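Local structure of hydrogenase maturation protease HycI (Thermococcus kodakarensis KOD1, 5ZBY) at residues D74-G79 / I120-C125; G80-F85 / E138-R143; V15-G20 / D68-V73; G25-G30 / G128-F133. The protein probably acts as an A31-family endopeptidase that trims the C-terminal end of a [NiFe] hydrogenase precursor during its maturation. All coordinates share one frame; numbering follows the deposited sequence.

Contact 1 (D74-G79 / I120-C125); sequences DAIHFG and IVLIGC
Asp74 and Ala75 run parallel to Gly124 and Cys125 at the ends of two adjacent strands, joined by backbone hydrogen bonds from Asp74 N to Ile123 O (3.1 Å), Cys125 N to Asp74 O (3.0 Å) and Ile76 N to Cys125 O (2.9 Å). In the last of these the donor stands above the carbonyl plane of Cys125, 44° out of it; this is the C-terminal end of a parallel strand pair of the alpha/beta sheet, where the 74-79 chain leaves as a loop. Ile76 makes the closest side-chain approach. Its CG1, anti to the carbonyl carbon (chi1 -63°), lies on Gly124 CA at 3.7 Å, a position open to it because Gly124 has no side chain. Ile76 CD1 then meets Leu122 CD2 tip to tip at 4.2 Å, while the other Leu122 methyl, CD1, touches Asp74 CB. Further along, the Phe78 ring presents its edge to the backbone, with CE2 4.4 Å from Cys125 C. Asp74 OD1 is hydrogen-bonded to a bound HEPES molecule, probably from the crystallisation liquor. Strand 119-125 pairs on its other side with the antiparallel strand 85-88; Leu122 packs on Leu105 of helix 105-116, and Cys125 touches Phe85.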
loop_
_atom_site.group_PDB
_atom_site.type_symbol
_atom_site.label_atom_id
_atom_site.label_comp_id
_atom_site.label_asym_id
_atom_site.label_seq_id
_atom_site.Cartn_x
_atom_site.Cartn_y
_atom_site.Cartn_z
ATOM N N ASP A 74 -2.999 -0.908 1.570
ATOM C CA ASP A 74 -4.376 -1.379 1.292
ATOM C C ASP A 74 -5.135 -1.543 2.641
ATOM O O ASP A 74 -4.540 -1.729 3.694
ATOM C CB ASP A 74 -4.333 -2.731 0.537
ATOM C CG ASP A 74 -5.665 -3.110 -0.122
ATOM O OD1 ASP A 74 -6.562 -2.244 -0.211
ATOM O OD2 ASP A 74 -5.768 -4.249 -0.594
ATOM N N ALA A 75 -6.453 -1.418 2.594
ATOM C CA ALA A 75 -7.269 -1.927 3.677
ATOM C C ALA A 75 -7.271 -3.455 3.679
ATOM O O ALA A 75 -7.689 -4.072 2.715
ATOM C CB ALA A 75 -8.720 -1.413 3.512
ATOM N N ILE A 76 -6.872 -4.074 4.786
ATOM C CA ILE A 76 -6.696 -5.505 4.844
ATOM C C ILE A 76 -7.455 -6.028 6.043
ATOM O O ILE A 76 -7.258 -5.507 7.147
ATOM C CB ILE A 76 -5.182 -5.881 5.009
ATOM C CG1 ILE A 76 -4.360 -5.416 3.807
ATOM C CG2 ILE A 76 -5.038 -7.368 5.259
ATOM C CD1 ILE A 76 -4.755 -6.061 2.519
ATOM N N HIS A 77 -8.332 -6.999 5.799
ATOM C CA HIS A 77 -9.025 -7.700 6.900
ATOM C C HIS A 77 -8.072 -8.749 7.464
ATOM O O HIS A 77 -7.808 -9.751 6.824
ATOM C CB HIS A 77 -10.322 -8.338 6.406
ATOM C CG HIS A 77 -11.100 -8.984 7.520
ATOM N ND1 HIS A 77 -11.163 -8.430 8.778
ATOM C CD2 HIS A 77 -11.781 -10.152 7.593
ATOM C CE1 HIS A 77 -11.880 -9.206 9.573
ATOM N NE2 HIS A 77 -12.273 -10.259 8.875
ATOM N N PHE A 78 -7.529 -8.516 8.659
ATOM C CA PHE A 78 -6.637 -9.510 9.258
ATOM C C PHE A 78 -7.062 -9.851 10.675
ATOM O O PHE A 78 -6.302 -10.462 11.442
ATOM C CB PHE A 78 -5.187 -9.013 9.240
ATOM C CG PHE A 78 -4.959 -7.743 10.010
ATOM C CD1 PHE A 78 -4.643 -7.781 11.365
ATOM C CD2 PHE A 78 -5.009 -6.502 9.381
ATOM C CE1 PHE A 78 -4.393 -6.611 12.068
ATOM C CE2 PHE A 78 -4.801 -5.345 10.095
ATOM C CZ PHE A 78 -4.480 -5.403 11.446
ATOM N N GLY A 79 -8.268 -9.424 11.021
ATOM C CA GLY A 79 -8.879 -9.778 12.305
ATOM C C GLY A 79 -8.430 -8.875 13.440
ATOM O O GLY A 79 -8.569 -9.211 14.624
ATOM N N ILE A 120 9.669 -5.961 -1.505
ATOM C CA ILE A 120 8.272 -5.592 -1.601
ATOM C C ILE A 120 7.675 -5.679 -0.216
ATOM O O ILE A 120 7.872 -6.693 0.455
ATOM C CB ILE A 120 7.476 -6.537 -2.508
ATOM C CG1 ILE A 120 8.289 -6.936 -3.769
ATOM C CG2 ILE A 120 6.084 -5.954 -2.808
ATOM C CD1 ILE A 120 8.420 -5.827 -4.802
ATOM N N VAL A 121 6.892 -4.683 0.186
ATOM C CA VAL A 121 6.188 -4.796 1.484
ATOM C C VAL A 121 4.714 -4.401 1.306
ATOM O O VAL A 121 4.380 -3.663 0.357
ATOM C CB VAL A 121 6.888 -3.934 2.528
ATOM C CG1 VAL A 121 6.770 -2.481 2.194
ATOM C CG2 VAL A 121 6.340 -4.174 3.877
ATOM N N LEU A 122 3.814 -4.942 2.163
ATOM C CA LEU A 122 2.426 -4.514 2.208
ATOM C C LEU A 122 2.160 -3.855 3.543
ATOM O O LEU A 122 2.488 -4.434 4.590
ATOM C CB LEU A 122 1.491 -5.715 2.002
ATOM C CG LEU A 122 -0.001 -5.545 2.315
ATOM C CD1 LEU A 122 -0.649 -4.512 1.411
ATOM C CD2 LEU A 122 -0.693 -6.918 2.190
ATOM N N ILE A 123 1.633 -2.632 3.547
ATOM C CA ILE A 123 1.135 -2.033 4.776
ATOM C C ILE A 123 -0.400 -2.068 4.726
ATOM O O ILE A 123 -0.995 -1.440 3.846
ATOM C CB ILE A 123 1.623 -0.578 4.988
ATOM C CG1 ILE A 123 3.150 -0.527 4.959
ATOM C CG2 ILE A 123 1.052 -0.020 6.349
ATOM C CD1 ILE A 123 3.674 0.922 4.849
ATOM N N GLY A 124 -1.029 -2.770 5.667
ATOM C CA GLY A 124 -2.479 -2.863 5.689
ATOM C C GLY A 124 -3.080 -2.109 6.857
ATOM O O GLY A 124 -2.421 -1.885 7.866
ATOM N N CYS A 125 -4.344 -1.724 6.722
ATOM C CA CYS A 125 -5.072 -1.136 7.842
ATOM C C CYS A 125 -6.398 -1.869 7.938
ATOM O O CYS A 125 -7.028 -2.089 6.924
ATOM C CB CYS A 125 -5.291 0.361 7.600
ATOM S SG CYS A 125 -6.077 1.191 8.976
#

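Contact 2 (G80-F85 / E138-R143); sequences GEIGEF and ELIKER
Phe85 and Arg143 cross obliquely, with ring and guanidinium planes only 19° apart. NH1 of Arg143 comes 3.7 Å from CE2 of Phe85, while the carbonyl O of Arg143 lies near the ring plane at the CZ edge. One face of the same ring has Gly83 O 4.2 Å above its centre. The arginine chain is bent twice: chi2 (-73°) brings CD to 3.2 Å from Gly83 O, and after a second bend, at chi3, the guanidinium holds Glu142 side-on, NE to OE1 and NH2 to OE2, the second bond being 2.8 Å long, close to the guanidinium plane and directed at the syn lone pair of OE2. NH1 instead donates to a water 2.6 Å away, and that water donates to Gly83 O at 2.7 Å.

Ile82 covers the start of the helix. Its CG2 meets Leu139 CD2 tip to tip at 3.6 Å, and its CG1 packs at a slant against Ile140 CD1. Gly83, at the third position of a type II turn from Glu81 to Glu84 (phi 95°), brings bare backbone against Ile140 CD1 and the Arg143 methylenes. No direct hydrogen bond joins loop and helix: methyl groups, arginine methylenes, the Phe85 ring and one water bridge make the contact, and the arginine charge is probably balanced largely by Glu142 of its own helix.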
loop_
_atom_site.group_PDB
_atom_site.type_symbol
_atom_site.label_atom_id
_atom_site.label_comp_id
_atom_site.label_asym_id
_atom_site.label_seq_id
_atom_site.Cartn_x
_atom_site.Cartn_y
_atom_site.Cartn_z
ATOM N N GLY A 80 -7.913 -7.708 13.086
ATOM C CA GLY A 80 -7.516 -6.702 14.052
ATOM C C GLY A 80 -8.672 -5.839 14.535
ATOM O O GLY A 80 -9.828 -5.995 14.101
ATOM N N GLU A 81 -8.368 -4.897 15.421
ATOM C CA GLU A 81 -9.304 -3.819 15.673
ATOM C C GLU A 81 -9.320 -2.880 14.492
ATOM O O GLU A 81 -8.293 -2.699 13.832
ATOM C CB GLU A 81 -8.939 -3.058 16.940
ATOM C CG GLU A 81 -8.183 -3.914 17.934
ATOM C CD GLU A 81 -8.424 -3.509 19.379
ATOM O OE1 GLU A 81 -8.584 -2.291 19.652
ATOM O OE2 GLU A 81 -8.462 -4.418 20.240
ATOM N N ILE A 82 -10.463 -2.281 14.206
ATOM C CA ILE A 82 -10.489 -1.304 13.102
ATOM C C ILE A 82 -9.403 -0.264 13.244
ATOM O O ILE A 82 -9.185 0.282 14.316
ATOM C CB ILE A 82 -11.834 -0.548 12.962
ATOM C CG1 ILE A 82 -11.654 0.578 11.941
ATOM C CG2 ILE A 82 -12.230 0.048 14.291
ATOM C CD1 ILE A 82 -12.861 1.164 11.376
ATOM N N GLY A 83 -8.656 -0.011 12.169
ATOM C CA GLY A 83 -7.683 1.058 12.241
ATOM C C GLY A 83 -6.307 0.564 12.613
ATOM O O GLY A 83 -5.318 1.313 12.534
ATOM N N GLU A 84 -6.227 -0.685 13.034
ATOM C CA GLU A 84 -4.946 -1.255 13.420
ATOM C C GLU A 84 -4.131 -1.478 12.149
ATOM O O GLU A 84 -4.678 -1.864 11.115
ATOM C CB GLU A 84 -5.160 -2.565 14.146
ATOM C CG GLU A 84 -3.921 -3.269 14.618
ATOM C CD GLU A 84 -4.259 -4.510 15.465
ATOM O OE1 GLU A 84 -5.460 -4.746 15.814
ATOM O OE2 GLU A 84 -3.318 -5.283 15.754
ATOM N N PHE A 85 -2.821 -1.281 12.244
ATOM C CA PHE A 85 -1.941 -1.510 11.098
ATOM C C PHE A 85 -1.288 -2.889 11.102
ATOM O O PHE A 85 -1.056 -3.500 12.169
ATOM C CB PHE A 85 -0.848 -0.447 11.092
ATOM C CG PHE A 85 -1.327 0.923 10.842
ATOM C CD1 PHE A 85 -2.103 1.215 9.724
ATOM C CD2 PHE A 85 -0.918 1.971 11.658
ATOM C CE1 PHE A 85 -2.525 2.514 9.465
ATOM C CE2 PHE A 85 -1.318 3.275 11.408
ATOM C CZ PHE A 85 -2.125 3.564 10.284
ATOM N N GLU A 138 -14.526 8.094 9.717
ATOM C CA GLU A 138 -13.657 9.128 10.251
ATOM C C GLU A 138 -12.352 8.518 10.696
ATOM O O GLU A 138 -11.280 9.069 10.439
ATOM C CB GLU A 138 -14.321 9.818 11.440
ATOM C CG GLU A 138 -15.658 10.408 11.084
ATOM C CD GLU A 138 -15.514 11.502 10.040
ATOM O OE1 GLU A 138 -14.583 12.320 10.179
ATOM O OE2 GLU A 138 -16.314 11.535 9.078
ATOM N N LEU A 139 -12.447 7.371 11.349
ATOM C CA LEU A 139 -11.271 6.693 11.896
ATOM C C LEU A 139 -10.292 6.304 10.776
ATOM O O LEU A 139 -9.123 6.589 10.865
ATOM C CB LEU A 139 -11.687 5.448 12.704
ATOM C CG LEU A 139 -10.535 4.573 13.215
ATOM C CD1 LEU A 139 -9.533 5.380 13.977
ATOM C CD2 LEU A 139 -11.174 3.493 14.138
ATOM N N ILE A 140 -10.787 5.689 9.727
ATOM C CA ILE A 140 -9.952 5.313 8.611
ATOM C C ILE A 140 -9.358 6.522 7.920
ATOM O O ILE A 140 -8.266 6.459 7.478
ATOM C CB ILE A 140 -10.693 4.393 7.631
ATOM C CG1 ILE A 140 -10.866 3.002 8.210
ATOM C CG2 ILE A 140 -10.031 4.304 6.272
ATOM C CD1 ILE A 140 -9.730 2.478 8.998
ATOM N N LYS A 141 -10.115 7.592 7.793
ATOM C CA LYS A 141 -9.524 8.815 7.226
ATOM C C LYS A 141 -8.383 9.296 8.079
ATOM O O LYS A 141 -7.326 9.723 7.546
ATOM C CB LYS A 141 -10.559 9.936 7.084
ATOM C CG LYS A 141 -11.608 9.653 6.043
ATOM C CD LYS A 141 -12.647 10.778 5.988
ATOM C CE LYS A 141 -13.952 10.380 6.615
ATOM N NZ LYS A 141 -14.974 11.436 6.369
ATOM N N GLU A 142 -8.564 9.237 9.391
ATOM C CA GLU A 142 -7.518 9.713 10.292
ATOM C C GLU A 142 -6.285 8.796 10.199
ATOM O O GLU A 142 -5.140 9.270 10.256
ATOM C CB GLU A 142 -8.059 9.822 11.728
ATOM C CG GLU A 142 -7.024 10.282 12.745
ATOM C CD GLU A 142 -6.260 9.131 13.371
ATOM O OE1 GLU A 142 -6.877 8.055 13.571
ATOM O OE2 GLU A 142 -5.046 9.302 13.660
ATOM N N ARG A 143 -6.516 7.493 10.054
ATOM C CA ARG A 143 -5.438 6.515 9.983
ATOM C C ARG A 143 -4.680 6.711 8.661
ATOM O O ARG A 143 -3.457 6.587 8.614
ATOM C CB ARG A 143 -5.977 5.069 10.108
ATOM C CG ARG A 143 -6.495 4.687 11.533
ATOM C CD ARG A 143 -5.346 4.491 12.536
ATOM N NE ARG A 143 -4.873 5.772 13.031
ATOM C CZ ARG A 143 -3.830 5.920 13.841
ATOM N NH1 ARG A 143 -3.160 4.850 14.248
ATOM N NH2 ARG A 143 -3.452 7.135 14.232
HETATM O O HOH W 1 -3.420 2.282 14.219
#

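Contact 3 (V15-G20 / D68-V73); sequences VICGIG and DLVVFV
Cys17 N donates to Val71 O at 2.8 Å in a nearly straight bond (172°), the middle rung of a parallel ladder. On one side of it Val71 N reaches Val15 O (2.8 Å) and Val15 N reaches Leu69 O; on the other, Val73 N bonds to Cys17 O and Ile19 N to Val73 O (2.9 Å). The strand axes are 16° apart but their spacing hardly changes, and CA-H...O contacts from Val70, Ile16 and Phe72 fill in between the rungs. On the face carrying Val15, Cys17, Val70 and Phe72, the Phe72 ring reaches the neighbouring strand at its CD2-CE2 side. Cys17 CB lies 3.5 Å from Phe72 CD2, and SG, beside the backbone N (chi1 -71°), makes an oblique sulfur-aromatic contact 4.7 Å from the ring centroid. Ile19 CD1 reaches the same CD2 at 3.7 Å from the opposite side of the ring plane, so CD2 lies between the two side chains. The other face has Ile16 CG2 against Val73 CG2 at 4.0 Å. Leu105 and Ile112 of helix 105-116 also cover Phe72. Strand 14-18 sits between 46-50 and 69-75, the start of the 2-1-3-5-4 order, with 85-88 antiparallel at one edge, of this protease's alpha/beta fold.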
loop_
_atom_site.group_PDB
_atom_site.type_symbol
_atom_site.label_atom_id
_atom_site.label_comp_id
_atom_site.label_asym_id
_atom_site.label_seq_id
_atom_site.Cartn_x
_atom_site.Cartn_y
_atom_site.Cartn_z
ATOM N N VAL A 15 8.740 3.027 -4.676
ATOM C CA VAL A 15 7.447 3.213 -5.300
ATOM C C VAL A 15 6.430 2.917 -4.220
ATOM O O VAL A 15 6.545 1.892 -3.545
ATOM C CB VAL A 15 7.256 2.301 -6.541
ATOM C CG1 VAL A 15 5.876 2.557 -7.193
ATOM C CG2 VAL A 15 8.389 2.523 -7.592
ATOM N N ILE A 16 5.481 3.835 -4.011
ATOM C CA ILE A 16 4.399 3.576 -3.076
ATOM C C ILE A 16 3.101 3.491 -3.870
ATOM O O ILE A 16 2.803 4.381 -4.656
ATOM C CB ILE A 16 4.320 4.661 -2.012
ATOM C CG1 ILE A 16 5.660 4.674 -1.240
ATOM C CG2 ILE A 16 3.184 4.342 -1.012
ATOM C CD1 ILE A 16 5.813 5.851 -0.369
ATOM N N CYS A 17 2.393 2.382 -3.698
ATOM C CA CYS A 17 1.223 2.023 -4.503
ATOM C C CYS A 17 0.011 1.936 -3.625
ATOM O O CYS A 17 -0.069 0.995 -2.831
ATOM C CB CYS A 17 1.423 0.654 -5.142
ATOM S SG CYS A 17 2.644 0.707 -6.449
ATOM N N GLY A 18 -0.931 2.870 -3.754
ATOM C CA GLY A 18 -2.161 2.785 -2.973
ATOM C C GLY A 18 -3.195 1.941 -3.689
ATOM O O GLY A 18 -3.452 2.110 -4.864
ATOM N N ILE A 19 -3.807 1.012 -2.973
ATOM C CA ILE A 19 -4.795 0.110 -3.512
ATOM C C ILE A 19 -6.086 0.397 -2.800
ATOM O O ILE A 19 -6.113 0.545 -1.583
ATOM C CB ILE A 19 -4.406 -1.401 -3.279
ATOM C CG1 ILE A 19 -3.063 -1.687 -3.981
ATOM C CG2 ILE A 19 -5.460 -2.356 -3.859
ATOM C CD1 ILE A 19 -2.536 -3.058 -3.583
ATOM N N GLY A 20 -7.196 0.474 -3.541
ATOM C CA GLY A 20 -8.473 0.592 -2.841
ATOM C C GLY A 20 -9.542 1.166 -3.747
ATOM O O GLY A 20 -9.341 1.241 -4.956
ATOM N N ASP A 68 14.074 0.150 -5.455
ATOM C CA ASP A 68 14.764 -0.592 -4.415
ATOM C C ASP A 68 13.716 -1.194 -3.490
ATOM O O ASP A 68 13.937 -2.271 -2.930
ATOM C CB ASP A 68 15.693 0.318 -3.631
ATOM C CG ASP A 68 16.824 0.884 -4.510
ATOM O OD1 ASP A 68 17.420 0.080 -5.252
ATOM O OD2 ASP A 68 17.016 2.103 -4.479
ATOM N N LEU A 69 12.588 -0.480 -3.341
ATOM C CA LEU A 69 11.476 -0.898 -2.454
ATOM C C LEU A 69 10.169 -0.529 -3.122
ATOM O O LEU A 69 10.022 0.594 -3.617
ATOM C CB LEU A 69 11.551 -0.198 -1.106
ATOM C CG LEU A 69 10.395 -0.466 -0.112
ATOM C CD1 LEU A 69 10.395 -1.927 0.309
ATOM C CD2 LEU A 69 10.475 0.444 1.090
ATOM N N VAL A 70 9.207 -1.456 -3.083
ATOM C CA VAL A 70 7.838 -1.179 -3.506
ATOM C C VAL A 70 6.956 -1.413 -2.292
ATOM O O VAL A 70 7.072 -2.462 -1.649
ATOM C CB VAL A 70 7.408 -2.078 -4.678
ATOM C CG1 VAL A 70 5.935 -1.749 -5.048
ATOM C CG2 VAL A 70 8.362 -1.843 -5.902
ATOM N N VAL A 71 6.142 -0.421 -1.951
ATOM C CA VAL A 71 5.231 -0.492 -0.777
ATOM C C VAL A 71 3.802 -0.441 -1.262
ATOM O O VAL A 71 3.406 0.590 -1.808
ATOM C CB VAL A 71 5.473 0.685 0.149
ATOM C CG1 VAL A 71 4.590 0.638 1.371
ATOM C CG2 VAL A 71 6.965 0.730 0.567
ATOM N N PHE A 72 3.050 -1.524 -1.076
ATOM C CA PHE A 72 1.615 -1.539 -1.360
ATOM C C PHE A 72 0.901 -1.121 -0.113
ATOM O O PHE A 72 1.315 -1.496 0.976
ATOM C CB PHE A 72 1.167 -2.936 -1.800
ATOM C CG PHE A 72 1.679 -3.290 -3.168
ATOM C CD1 PHE A 72 2.744 -4.151 -3.333
ATOM C CD2 PHE A 72 1.113 -2.700 -4.291
ATOM C CE1 PHE A 72 3.239 -4.448 -4.632
ATOM C CE2 PHE A 72 1.629 -2.985 -5.580
ATOM C CZ PHE A 72 2.650 -3.867 -5.742
ATOM N N VAL A 73 -0.132 -0.298 -0.241
ATOM C CA VAL A 73 -0.871 0.165 0.940
ATOM C C VAL A 73 -2.349 -0.162 0.679
ATOM O O VAL A 73 -2.885 0.206 -0.364
ATOM C CB VAL A 73 -0.702 1.667 1.181
ATOM C CG1 VAL A 73 -1.489 2.127 2.403
ATOM C CG2 VAL A 73 0.806 2.080 1.289
#

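Contact 4 (G25-G30 / G128-F133); sequences GDDAFG and GSTGLF
Asp26, in the 3-10 turn ahead of helix 29-40, ties the loop after strand 14-18 to Gly128 and Ser129 in the loop after strand 119-125, so that two loops at the C-terminal ends of parallel strands in the alpha/beta fold are joined. Its CB lies 3.3 Å from Ser129 O, the carbonyl that also accepts the Asp26 backbone N at 2.8 Å, nearly along its C=O axis. CG, beside the backbone N (chi1 -70°), stands 3.5 Å from the same Ser129 O. Beyond it, OD2 accepts two amides of the other loop: Gly128 N at 2.8 Å on the anti lone pair, and Ser129 N at 3.0 Å from above the carboxylate plane (45° out of it). OD1 is hydrogen-bonded to Ser137 OG, which ties the same carboxylate to the residue just ahead of helix 138-156. With both oxygens engaged, the rotation of the carboxylate is restrained.

Before it, Gly25 (phi 60°) has no side chain to collide with Ser129 O, and the loop can pass close by. Asp27 meets the loop further on. Its OD2 forms a salt bridge with Arg24, and the Thr130 methyl crosses its carboxylate at a slant, CG2 standing 3.4 Å from Asp27 OD1.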
loop_
_atom_site.group_PDB
_atom_site.type_symbol
_atom_site.label_atom_id
_atom_site.label_comp_id
_atom_site.label_asym_id
_atom_site.label_seq_id
_atom_site.Cartn_x
_atom_site.Cartn_y
_atom_site.Cartn_z
ATOM N N GLY A 25 -16.449 2.697 1.242
ATOM C CA GLY A 25 -16.268 2.857 2.669
ATOM C C GLY A 25 -14.814 2.803 3.083
ATOM O O GLY A 25 -13.984 3.440 2.475
ATOM N N ASP A 26 -14.509 2.035 4.115
ATOM C CA ASP A 26 -13.124 1.989 4.616
ATOM C C ASP A 26 -12.153 1.414 3.591
ATOM O O ASP A 26 -10.931 1.520 3.789
ATOM C CB ASP A 26 -13.061 1.168 5.896
ATOM C CG ASP A 26 -13.738 1.870 7.074
ATOM O OD1 ASP A 26 -13.850 3.109 7.061
ATOM O OD2 ASP A 26 -14.030 1.175 8.063
ATOM N N ASP A 27 -12.645 0.774 2.528
ATOM C CA ASP A 27 -11.752 0.329 1.421
ATOM C C ASP A 27 -11.132 1.494 0.669
ATOM O O ASP A 27 -10.240 1.277 -0.176
ATOM C CB ASP A 27 -12.524 -0.564 0.436
ATOM C CG ASP A 27 -12.426 -2.028 0.781
ATOM O OD1 ASP A 27 -11.670 -2.365 1.715
ATOM O OD2 ASP A 27 -13.088 -2.856 0.108
ATOM N N ALA A 28 -11.522 2.720 1.008
ATOM C CA ALA A 28 -10.834 3.890 0.433
ATOM C C ALA A 28 -9.419 4.028 0.987
ATOM O O ALA A 28 -8.630 4.795 0.466
ATOM C CB ALA A 28 -11.592 5.153 0.718
ATOM N N PHE A 29 -9.127 3.347 2.095
ATOM C CA PHE A 29 -7.864 3.608 2.823
ATOM C C PHE A 29 -6.614 3.822 1.941
ATOM O O PHE A 29 -5.959 4.858 2.053
ATOM C CB PHE A 29 -7.576 2.466 3.789
ATOM C CG PHE A 29 -6.284 2.631 4.526
ATOM C CD1 PHE A 29 -6.181 3.532 5.557
ATOM C CD2 PHE A 29 -5.195 1.862 4.180
ATOM C CE1 PHE A 29 -4.962 3.710 6.232
ATOM C CE2 PHE A 29 -3.983 2.022 4.854
ATOM C CZ PHE A 29 -3.885 2.955 5.895
ATOM N N GLY A 30 -6.310 2.863 1.073
ATOM C CA GLY A 30 -5.049 2.894 0.332
ATOM C C GLY A 30 -5.004 4.068 -0.627
ATOM O O GLY A 30 -3.954 4.696 -0.800
ATOM N N GLY A 128 -13.471 -1.388 8.910
ATOM C CA GLY A 128 -14.641 -1.688 9.743
ATOM C C GLY A 128 -15.924 -1.741 8.969
ATOM O O GLY A 128 -16.880 -2.358 9.411
ATOM N N SER A 129 -15.972 -1.088 7.820
ATOM C CA SER A 129 -17.180 -1.112 6.998
ATOM C C SER A 129 -16.792 -0.934 5.532
ATOM O O SER A 129 -16.098 0.011 5.229
ATOM C CB SER A 129 -18.114 0.008 7.408
ATOM O OG SER A 129 -19.354 -0.130 6.707
ATOM N N THR A 130 -17.181 -1.840 4.650
ATOM C CA THR A 130 -16.816 -1.726 3.240
ATOM C C THR A 130 -18.004 -1.734 2.283
ATOM O O THR A 130 -17.949 -2.332 1.227
ATOM C CB THR A 130 -15.782 -2.773 2.798
ATOM O OG1 THR A 130 -16.307 -4.085 2.993
ATOM C CG2 THR A 130 -14.511 -2.621 3.595
ATOM N N GLY A 131 -19.091 -1.099 2.694
ATOM C CA GLY A 131 -20.286 -1.020 1.882
ATOM C C GLY A 131 -20.128 -0.211 0.610
ATOM O O GLY A 131 -19.393 0.762 0.560
ATOM N N LEU A 132 -20.836 -0.626 -0.429
ATOM C CA LEU A 132 -20.809 0.087 -1.691
ATOM C C LEU A 132 -21.512 1.446 -1.517
ATOM O O LEU A 132 -22.544 1.551 -0.855
ATOM C CB LEU A 132 -21.462 -0.766 -2.775
ATOM C CG LEU A 132 -21.225 -0.407 -4.234
ATOM C CD1 LEU A 132 -19.745 -0.172 -4.531
ATOM C CD2 LEU A 132 -21.753 -1.528 -5.101
ATOM N N PHE A 133 -20.918 2.464 -2.098
ATOM C CA PHE A 133 -21.288 3.868 -2.060
ATOM C C PHE A 133 -21.364 4.391 -0.632
ATOM O O PHE A 133 -22.209 5.216 -0.311
ATOM C CB PHE A 133 -22.615 4.109 -2.801
ATOM C CG PHE A 133 -22.684 5.446 -3.450
ATOM C CD1 PHE A 133 -22.058 5.660 -4.665
ATOM C CD2 PHE A 133 -23.328 6.495 -2.844
ATOM C CE1 PHE A 133 -22.084 6.894 -5.268
ATOM C CE2 PHE A 133 -23.364 7.727 -3.440
ATOM C CZ PHE A 133 -22.756 7.926 -4.650
#

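In the fold
Contact 3 is wholly buried near the centre of the chain, whereas contacts 1, 2 and 4 are only partly buried and lie farther out. Contacts 1 and 3 share strand 69-75, which pairs with 14-18 on one side and 119-125 on the other; both rest on parallel backbone pairing, but contact 3 has apolar side chains on both faces, while contact 1 lies at the strand ends, where Asp74 brings a carboxylate. Contacts 2 and 4 involve loops. The first is mostly apolar with a water bridge, the second mostly polar, and they meet where Ile82 CD1 and Ile140 CG1 touch the Asp26 carboxylate. Phe29, which makes no contact across 25-30 and 128-133, connects the sites by packing against Val73, Phe85 and Cys125.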